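Local coordinates for protein putative metal-dependent hydrolase (Parabacteroides distasonis ATCC 8503, PDB 3KL7) that binds two zinc ions in a metallo-beta-lactamase-type fold and is probably a metal-dependent hydrolase of unknown substrate, at residues Pro128-Thr133 with Asp162-Glu168; Asp176-Val182 with Pro202-Tyr208. All coordinates share one frame; numbering follows the deposited sequence.

Contact 1: Pro128-Thr133 with Asp162-Glu168. With ZN (zinc ion), chain C; ZN (zinc ion), chain D.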
ATOM      1  N   PRO A 128       4.870   7.467  -7.852  1.00 16.35           N
ATOM      2  CA  PRO A 128       5.155   8.496  -6.875  1.00 16.58           C
ATOM      3  C   PRO A 128       4.181   8.509  -5.697  1.00 16.64           C
ATOM      4  O   PRO A 128       3.038   8.062  -5.813  1.00 16.70           O
ATOM      5  CB  PRO A 128       5.046   9.806  -7.690  1.00 16.95           C
ATOM      6  CG  PRO A 128       5.090   9.394  -9.105  1.00 16.77           C
ATOM      7  CD  PRO A 128       4.502   8.037  -9.155  1.00 16.60           C
ATOM      8  N   ALA A 129       4.656   9.013  -4.575  1.00 16.52           N
ATOM      9  CA  ALA A 129       3.848   9.200  -3.411  1.00 16.84           C
ATOM     10  C   ALA A 129       4.498  10.365  -2.601  1.00 17.27           C
ATOM     11  O   ALA A 129       5.576  10.179  -1.995  1.00 17.71           O
ATOM     12  CB  ALA A 129       3.795   7.907  -2.588  1.00 16.14           C
ATOM     13  N   TYR A 130       3.851  11.558  -2.624  1.00 16.99           N
ATOM     14  CA  TYR A 130       4.409  12.781  -1.974  1.00 16.85           C
ATOM     15  C   TYR A 130       3.336  13.824  -1.634  1.00 16.78           C
ATOM     16  O   TYR A 130       2.183  13.752  -2.109  1.00 16.88           O
ATOM     17  CB  TYR A 130       5.459  13.438  -2.870  1.00 16.59           C
ATOM     18  CG  TYR A 130       4.921  13.879  -4.220  1.00 15.93           C
ATOM     19  CD1 TYR A 130       4.814  12.975  -5.278  1.00 15.26           C
ATOM     20  CD2 TYR A 130       4.518  15.201  -4.439  1.00 15.27           C
ATOM     21  CE1 TYR A 130       4.320  13.365  -6.515  1.00 14.28           C
ATOM     22  CE2 TYR A 130       4.023  15.603  -5.665  1.00 14.56           C
ATOM     23  CZ  TYR A 130       3.922  14.674  -6.710  1.00 15.13           C
ATOM     24  OH  TYR A 130       3.428  15.067  -7.948  1.00 14.28           O
ATOM     25  N   ASN A 131       3.726  14.798  -0.817  1.00 16.29           N
ATOM     26  CA  ASN A 131       2.817  15.841  -0.357  1.00 15.63           C
ATOM     27  C   ASN A 131       2.783  16.981  -1.345  1.00 15.55           C
ATOM     28  O   ASN A 131       3.804  17.341  -1.928  1.00 15.28           O
ATOM     29  CB  ASN A 131       3.256  16.354   1.019  1.00 15.64           C
ATOM     30  CG  ASN A 131       2.936  15.370   2.143  1.00 15.53           C
ATOM     31  OD1 ASN A 131       3.805  14.579   2.569  1.00 14.47           O
ATOM     32  ND2 ASN A 131       1.681  15.400   2.625  1.00 12.66           N
ATOM     33  N   THR A 132       1.609  17.557  -1.536  1.00 15.35           N
ATOM     34  CA  THR A 132       1.461  18.684  -2.460  1.00 15.33           C
ATOM     35  C   THR A 132       1.228  20.017  -1.707  1.00 14.82           C
ATOM     36  O   THR A 132       1.515  21.083  -2.233  1.00 15.16           O
ATOM     37  CB  THR A 132       0.330  18.428  -3.408  1.00 15.42           C
ATOM     38  OG1 THR A 132      -0.862  18.173  -2.655  1.00 16.98           O
ATOM     39  CG2 THR A 132       0.641  17.196  -4.281  1.00 14.98           C
ATOM     40  N   THR A 133       0.722  19.937  -0.469  1.00 14.26           N
ATOM     41  CA  THR A 133       0.448  21.143   0.335  1.00 13.56           C
ATOM     42  C   THR A 133       1.750  21.872   0.697  1.00 13.37           C
ATOM     43  O   THR A 133       2.693  21.260   1.195  1.00 12.52           O
ATOM     44  CB  THR A 133      -0.311  20.789   1.651  1.00 13.42           C
ATOM     45  OG1 THR A 133      -1.500  20.092   1.336  1.00 12.00           O
ATOM     46  CG2 THR A 133      -0.663  22.028   2.425  1.00 12.67           C
ATOM     47  N   ASP A 162       2.264   6.849   1.553  1.00 16.56           N
ATOM     48  CA  ASP A 162       1.906   8.174   2.106  1.00 16.49           C
ATOM     49  C   ASP A 162       2.022   9.276   1.042  1.00 15.88           C
ATOM     50  O   ASP A 162       3.104   9.575   0.566  1.00 14.86           O
ATOM     51  CB  ASP A 162       2.768   8.503   3.337  1.00 16.71           C
ATOM     52  CG  ASP A 162       2.335   7.715   4.585  1.00 18.42           C
ATOM     53  OD1 ASP A 162       1.320   6.948   4.504  1.00 19.85           O
ATOM     54  OD2 ASP A 162       2.981   7.868   5.640  1.00 20.46           O
ATOM     55  N   THR A 163       0.874   9.865   0.680  1.00 15.46           N
ATOM     56  CA  THR A 163       0.806  10.824  -0.419  1.00 14.87           C
ATOM     57  C   THR A 163      -0.413  11.736  -0.274  1.00 15.03           C
ATOM     58  O   THR A 163      -1.285  11.495   0.533  1.00 15.92           O
ATOM     59  CB  THR A 163       0.717  10.083  -1.759  1.00 15.03           C
ATOM     60  OG1 THR A 163       0.683  11.028  -2.854  1.00 14.54           O
ATOM     61  CG2 THR A 163      -0.532   9.183  -1.794  1.00 13.14           C
ATOM     62  N   GLU A 164      -0.453  12.787  -1.053  1.00 15.33           N
ATOM     63  CA  GLU A 164      -1.659  13.583  -1.188  1.00 14.86           C
ATOM     64  C   GLU A 164      -2.250  13.307  -2.574  1.00 14.95           C
ATOM     65  O   GLU A 164      -1.795  12.382  -3.278  1.00 14.34           O
ATOM     66  CB  GLU A 164      -1.352  15.095  -0.943  1.00 14.82           C
ATOM     67  CG  GLU A 164      -1.420  15.473   0.563  1.00 13.86           C
ATOM     68  CD  GLU A 164      -1.058  16.916   0.852  1.00 12.51           C
ATOM     69  OE1 GLU A 164       0.150  17.245   0.792  1.00 11.07           O
ATOM     70  OE2 GLU A 164      -1.991  17.721   1.174  1.00 10.49           O
ATOM     71  N   ASP A 165      -3.267  14.070  -2.967  1.00 15.33           N
ATOM     72  CA  ASP A 165      -3.938  13.842  -4.257  1.00 15.38           C
ATOM     73  C   ASP A 165      -3.093  14.379  -5.393  1.00 15.64           C
ATOM     74  O   ASP A 165      -3.430  15.385  -6.021  1.00 16.36           O
ATOM     75  CB  ASP A 165      -5.333  14.480  -4.271  1.00 15.21           C
ATOM     76  CG  ASP A 165      -5.309  15.968  -3.885  1.00 15.77           C
ATOM     77  OD1 ASP A 165      -4.564  16.330  -2.952  1.00 16.13           O
ATOM     78  OD2 ASP A 165      -6.044  16.764  -4.515  1.00 16.81           O
ATOM     79  N   ILE A 166      -2.000  13.690  -5.671  1.00 15.81           N
ATOM     80  CA  ILE A 166      -1.022  14.166  -6.642  1.00 15.53           C
ATOM     81  C   ILE A 166      -1.530  13.975  -8.071  1.00 16.67           C
ATOM     82  O   ILE A 166      -2.351  13.082  -8.320  1.00 16.94           O
ATOM     83  CB  ILE A 166       0.338  13.460  -6.447  1.00 15.51           C
ATOM     84  CG1 ILE A 166       0.199  11.918  -6.600  1.00 14.67           C
ATOM     85  CG2 ILE A 166       0.907  13.806  -5.106  1.00 11.73           C
ATOM     86  CD1 ILE A 166       1.533  11.198  -6.680  1.00 13.42           C
ATOM     87  N   PRO A 167      -1.045  14.823  -9.023  1.00 17.51           N
ATOM     88  CA  PRO A 167      -1.533  14.796 -10.417  1.00 18.02           C
ATOM     89  C   PRO A 167      -1.186  13.521 -11.176  1.00 18.68           C
ATOM     90  O   PRO A 167      -1.833  13.208 -12.179  1.00 19.22           O
ATOM     91  CB  PRO A 167      -0.842  16.023 -11.069  1.00 17.69           C
ATOM     92  CG  PRO A 167       0.340  16.275 -10.259  1.00 17.88           C
ATOM     93  CD  PRO A 167      -0.012  15.861  -8.831  1.00 17.82           C
ATOM     94  N   GLU A 168      -0.174  12.799 -10.708  1.00 19.19           N
ATOM     95  CA  GLU A 168       0.222  11.555 -11.332  1.00 19.74           C
ATOM     96  C   GLU A 168      -0.813  10.448 -11.127  1.00 19.67           C
ATOM     97  O   GLU A 168      -0.744   9.411 -11.765  1.00 19.64           O
ATOM     98  CB  GLU A 168       1.582  11.076 -10.797  1.00 20.16           C
ATOM     99  CG  GLU A 168       2.778  11.812 -11.370  1.00 21.20           C
ATOM    100  CD  GLU A 168       3.261  12.944 -10.484  1.00 23.47           C
ATOM    101  OE1 GLU A 168       2.452  13.502  -9.694  1.00 24.91           O
ATOM    102  OE2 GLU A 168       4.460  13.281 -10.581  1.00 26.64           O
TER
HETATM  103 ZN    ZN C 302       5.024   8.742   6.217  1.00 32.06          ZN
HETATM  104 ZN    ZN D 303       2.748   7.027   7.540  1.00 29.21          ZN
HETATM  105  O   HOH W   1       4.650   7.737   7.952  1.00 37.88           O
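The carboxylate of E164 meets the loop N131-T133 chiefly through OE1, which accepts three hydrogen bonds, from N131 ND2, T132 N and T133 N. All three donors stand out of the carboxylate plane, and the straightest is T133 N to E164 OE1 (3.0 Å, 177°). T133 OG1 lies so close to E164 OE2 in the model that the length of that bond is doubtful; Q192 NE2 also reaches that oxygen. Between the backbones, E164 N donates to Y130 O (3.0 Å).

Segment 162-168 begins at the dinuclear zinc site of this metallo-beta-lactamase-type domain, and N131 lies just behind it. D162 OD2 bridges the ions, at 2.3 Å from the zinc of chain C and 2.1 Å from that of chain D, and a water also binds both. N131 holds a ligand from the second shell: its OD1 accepts from H140 ND1, while ND2 is shared between E164 OE1 and Y186 O.

Apolar packing centres on I166, whose CG2 sits over the middle of one face of the Y130 ring, 3.6 Å from its centroid. With CG1 between backbone N and carbonyl carbon (chi1 59°), CD1 reaches P128 CB as well (3.9 Å). At the ring's far end, Y130 OH donates to the syn lone pair of E168 OE1 (2.5 Å); R142 pairs with E168 OE2.

Contact 2: Asp176-Val182 with Pro202-Tyr208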
ATOM      1  N   ASP A 176      -7.897  -2.350 -10.052  1.00 17.74           N
ATOM      2  CA  ASP A 176      -9.022  -3.095  -9.464  1.00 17.39           C
ATOM      3  C   ASP A 176      -9.233  -2.708  -7.990  1.00 16.05           C
ATOM      4  O   ASP A 176     -10.357  -2.516  -7.547  1.00 14.75           O
ATOM      5  CB  ASP A 176      -8.776  -4.608  -9.572  1.00 17.66           C
ATOM      6  CG  ASP A 176      -8.823  -5.109 -11.011  1.00 19.15           C
ATOM      7  OD1 ASP A 176      -9.949  -5.331 -11.540  1.00 20.49           O
ATOM      8  OD2 ASP A 176      -7.734  -5.298 -11.613  1.00 20.21           O
ATOM      9  N   ILE A 177      -8.139  -2.613  -7.246  1.00 15.90           N
ATOM     10  CA  ILE A 177      -8.203  -2.346  -5.790  1.00 15.50           C
ATOM     11  C   ILE A 177      -7.191  -1.279  -5.409  1.00 15.22           C
ATOM     12  O   ILE A 177      -6.060  -1.336  -5.808  1.00 14.25           O
ATOM     13  CB  ILE A 177      -7.889  -3.624  -4.960  1.00 15.21           C
ATOM     14  CG1 ILE A 177      -8.893  -4.743  -5.274  1.00 15.24           C
ATOM     15  CG2 ILE A 177      -7.906  -3.286  -3.426  1.00 15.65           C
ATOM     16  CD1 ILE A 177      -8.360  -6.165  -5.041  1.00 14.77           C
ATOM     17  N   ALA A 178      -7.614  -0.299  -4.634  1.00 16.08           N
ATOM     18  CA  ALA A 178      -6.720   0.770  -4.249  1.00 16.60           C
ATOM     19  C   ALA A 178      -6.779   1.031  -2.788  1.00 17.05           C
ATOM     20  O   ALA A 178      -7.835   1.008  -2.187  1.00 18.32           O
ATOM     21  CB  ALA A 178      -7.034   2.069  -5.050  1.00 16.11           C
ATOM     22  N   PHE A 179      -5.621   1.283  -2.218  1.00 17.45           N
ATOM     23  CA  PHE A 179      -5.505   1.741  -0.869  1.00 17.64           C
ATOM     24  C   PHE A 179      -4.980   3.159  -0.891  1.00 17.53           C
ATOM     25  O   PHE A 179      -3.876   3.402  -1.355  1.00 18.01           O
ATOM     26  CB  PHE A 179      -4.549   0.824  -0.070  1.00 17.86           C
ATOM     27  CG  PHE A 179      -5.058  -0.598   0.077  1.00 17.76           C
ATOM     28  CD1 PHE A 179      -4.917  -1.510  -0.964  1.00 18.52           C
ATOM     29  CD2 PHE A 179      -5.688  -1.004   1.228  1.00 16.52           C
ATOM     30  CE1 PHE A 179      -5.391  -2.793  -0.840  1.00 18.96           C
ATOM     31  CE2 PHE A 179      -6.167  -2.284   1.353  1.00 16.98           C
ATOM     32  CZ  PHE A 179      -6.022  -3.179   0.321  1.00 18.62           C
ATOM     33  N   LEU A 180      -5.788   4.094  -0.395  1.00 17.42           N
ATOM     34  CA  LEU A 180      -5.384   5.507  -0.263  1.00 17.29           C
ATOM     35  C   LEU A 180      -5.324   5.917   1.209  1.00 17.33           C
ATOM     36  O   LEU A 180      -6.201   5.518   2.012  1.00 17.34           O
ATOM     37  CB  LEU A 180      -6.380   6.409  -0.994  1.00 16.68           C
ATOM     38  CG  LEU A 180      -6.443   6.170  -2.490  1.00 16.59           C
ATOM     39  CD1 LEU A 180      -7.525   7.073  -3.156  1.00 15.72           C
ATOM     40  CD2 LEU A 180      -5.051   6.388  -3.117  1.00 14.86           C
ATOM     41  N   PRO A 181      -4.290   6.716   1.582  1.00 17.45           N
ATOM     42  CA  PRO A 181      -4.067   7.205   2.957  1.00 17.40           C
ATOM     43  C   PRO A 181      -4.853   8.454   3.289  1.00 17.55           C
ATOM     44  O   PRO A 181      -4.801   9.428   2.544  1.00 17.77           O
ATOM     45  CB  PRO A 181      -2.572   7.531   2.962  1.00 17.28           C
ATOM     46  CG  PRO A 181      -2.292   7.920   1.584  1.00 17.34           C
ATOM     47  CD  PRO A 181      -3.123   6.994   0.730  1.00 17.46           C
ATOM     48  N   VAL A 182      -5.550   8.432   4.426  1.00 17.21           N
ATOM     49  CA  VAL A 182      -6.473   9.482   4.774  1.00 16.34           C
ATOM     50  C   VAL A 182      -6.304   9.901   6.250  1.00 16.84           C
ATOM     51  O   VAL A 182      -7.196   9.660   7.094  1.00 17.35           O
ATOM     52  CB  VAL A 182      -7.959   9.019   4.522  1.00 16.42           C
ATOM     53  CG1 VAL A 182      -8.898  10.190   4.557  1.00 14.11           C
ATOM     54  CG2 VAL A 182      -8.089   8.228   3.153  1.00 13.53           C
ATOM     55  N   PRO A 202     -10.796   3.570  -9.198  1.00 17.35           N
ATOM     56  CA  PRO A 202     -10.617   2.182  -8.862  1.00 17.47           C
ATOM     57  C   PRO A 202     -11.969   1.520  -8.628  1.00 17.60           C
ATOM     58  O   PRO A 202     -12.921   2.183  -8.200  1.00 17.73           O
ATOM     59  CB  PRO A 202      -9.801   2.228  -7.582  1.00 17.50           C
ATOM     60  CG  PRO A 202     -10.078   3.562  -7.001  1.00 17.43           C
ATOM     61  CD  PRO A 202     -10.286   4.466  -8.159  1.00 17.80           C
ATOM     62  N   LYS A 203     -12.068   0.234  -8.934  1.00 16.97           N
ATOM     63  CA  LYS A 203     -13.278  -0.463  -8.734  1.00 16.61           C
ATOM     64  C   LYS A 203     -13.565  -0.590  -7.236  1.00 16.36           C
ATOM     65  O   LYS A 203     -14.685  -0.407  -6.805  1.00 16.31           O
ATOM     66  CB  LYS A 203     -13.214  -1.814  -9.404  1.00 17.06           C
ATOM     67  CG  LYS A 203     -13.195  -1.726 -10.939  1.00 18.15           C
ATOM     68  CD  LYS A 203     -12.685  -2.988 -11.552  1.00 19.97           C
ATOM     69  CE  LYS A 203     -12.867  -2.997 -13.055  1.00 21.50           C
ATOM     70  NZ  LYS A 203     -12.007  -4.061 -13.676  1.00 24.80           N
ATOM     71  N   ILE A 204     -12.534  -0.882  -6.455  1.00 16.17           N
ATOM     72  CA  ILE A 204     -12.674  -1.053  -5.011  1.00 16.21           C
ATOM     73  C   ILE A 204     -11.691  -0.163  -4.302  1.00 15.93           C
ATOM     74  O   ILE A 204     -10.535  -0.119  -4.675  1.00 16.04           O
ATOM     75  CB  ILE A 204     -12.442  -2.523  -4.612  1.00 16.03           C
ATOM     76  CG1 ILE A 204     -13.622  -3.366  -5.097  1.00 16.80           C
ATOM     77  CG2 ILE A 204     -12.262  -2.653  -3.083  1.00 15.83           C
ATOM     78  CD1 ILE A 204     -13.291  -4.766  -5.365  1.00 19.32           C
ATOM     79  N   LEU A 205     -12.160   0.573  -3.280  1.00 15.99           N
ATOM     80  CA  LEU A 205     -11.290   1.516  -2.559  1.00 15.39           C
ATOM     81  C   LEU A 205     -11.301   1.229  -1.082  1.00 15.91           C
ATOM     82  O   LEU A 205     -12.339   1.317  -0.442  1.00 16.19           O
ATOM     83  CB  LEU A 205     -11.737   2.989  -2.803  1.00 14.92           C
ATOM     84  CG  LEU A 205     -10.989   4.094  -1.957  1.00 13.79           C
ATOM     85  CD1 LEU A 205      -9.560   4.210  -2.388  1.00 13.38           C
ATOM     86  CD2 LEU A 205     -11.676   5.471  -2.059  1.00 11.90           C
ATOM     87  N   TYR A 206     -10.135   0.894  -0.541  1.00 16.21           N
ATOM     88  CA  TYR A 206      -9.963   0.769   0.904  1.00 16.46           C
ATOM     89  C   TYR A 206      -9.225   2.001   1.441  1.00 16.29           C
ATOM     90  O   TYR A 206      -7.998   2.114   1.271  1.00 16.26           O
ATOM     91  CB  TYR A 206      -9.105  -0.464   1.256  1.00 16.73           C
ATOM     92  CG  TYR A 206      -9.756  -1.822   1.010  1.00 17.27           C
ATOM     93  CD1 TYR A 206     -10.571  -2.397   1.956  1.00 17.98           C
ATOM     94  CD2 TYR A 206      -9.513  -2.532  -0.164  1.00 17.49           C
ATOM     95  CE1 TYR A 206     -11.155  -3.634   1.740  1.00 17.84           C
ATOM     96  CE2 TYR A 206     -10.086  -3.765  -0.383  1.00 17.68           C
ATOM     97  CZ  TYR A 206     -10.906  -4.312   0.572  1.00 17.74           C
ATOM     98  OH  TYR A 206     -11.484  -5.543   0.358  1.00 16.87           O
ATOM     99  N   PRO A 207      -9.947   2.921   2.103  1.00 15.33           N
ATOM    100  CA  PRO A 207      -9.185   3.903   2.835  1.00 15.41           C
ATOM    101  C   PRO A 207      -8.295   3.225   3.878  1.00 15.52           C
ATOM    102  O   PRO A 207      -8.752   2.328   4.598  1.00 14.80           O
ATOM    103  CB  PRO A 207     -10.269   4.742   3.529  1.00 15.26           C
ATOM    104  CG  PRO A 207     -11.482   3.962   3.441  1.00 15.33           C
ATOM    105  CD  PRO A 207     -11.382   3.149   2.223  1.00 15.14           C
ATOM    106  N   TYR A 208      -7.041   3.640   3.967  1.00 15.76           N
ATOM    107  CA  TYR A 208      -6.182   3.117   4.999  1.00 15.19           C
ATOM    108  C   TYR A 208      -5.278   4.199   5.578  1.00 14.84           C
ATOM    109  O   TYR A 208      -5.353   5.381   5.169  1.00 15.16           O
ATOM    110  CB  TYR A 208      -5.426   1.865   4.491  1.00 15.28           C
ATOM    111  CG  TYR A 208      -4.107   2.069   3.727  1.00 15.90           C
ATOM    112  CD1 TYR A 208      -3.830   3.246   3.018  1.00 17.82           C
ATOM    113  CD2 TYR A 208      -3.178   1.053   3.677  1.00 16.94           C
ATOM    114  CE1 TYR A 208      -2.651   3.404   2.333  1.00 17.31           C
ATOM    115  CE2 TYR A 208      -1.993   1.193   2.991  1.00 18.47           C
ATOM    116  CZ  TYR A 208      -1.724   2.366   2.319  1.00 18.97           C
ATOM    117  OH  TYR A 208      -0.520   2.497   1.634  1.00 19.00           O
TER
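I177-P181 and I204-Y208 pair as parallel neighbours in a mixed sheet, the two strands of a beta-alpha-beta unit whose crossover is helix 190-200. Their short axes approach to 4.6 Å with directions 28° apart.

The backbone ladder alternates its donors. I204 N, Y206 N and Y208 N give to D176 O, A178 O and L180 O, and A178 N and V182 N return bonds to I204 O and Y208 O. Y208 N to L180 O is the straightest of the ladder (2.8 Å), whereas L180 N to Y206 O is weak at 3.4 Å. P181 and P207 fall where this ladder needs no amide.

Just ahead of both strands, the side chains of D176 and K203 run alongside each other and form a salt bridge, D176 OD1 to K203 NZ (3.2 Å). D176 OD2 takes the backbone N of R156.

On the sheet face carrying A178, L180 and L205, which packs against helix 190-200, L205 lies across L180 and the two CD1 methyls meet at 3.6 Å. A178 CB rests against P202 CB, just before strand 204-208 begins.

The other face holds an aromatic cluster. The rings of F179 and Y206 are nearly parallel (10°) but slid apart, with Y206 CB against F179 CE2, and I177 CG2 touches the Y206 ring at its edge. D20 and R230 hold Y206 OH. Y208, its CG between backbone N and carbonyl carbon (chi1 86°), lays its ring across strand 177-181, so that Y208 OH reaches G161 N just beyond strand 155-159, and F179 CB sits over the ring centre, 3.8 Å from the centroid.

How the contacts relate
After strand 123-128 the chain runs through 128-133, then makes strands 146-152 and 155-159 before 162-168 returns alongside it. Contact 1 thus closes a loop containing that strand pair and brings together two chain segments beside the zinc site. The chain next enters strand 177-181, crosses over through helix 190-200 and comes back as strand 204-208, so contact 2 closes the beta-alpha-beta unit. The two follow in series, neither nested nor crossed, with centres about 15 Å apart. They touch where P181 CG packs against T163 N (3.8 Å). Strand 204-208 leads directly into H209, which shares a zinc ion with D162 of contact 1.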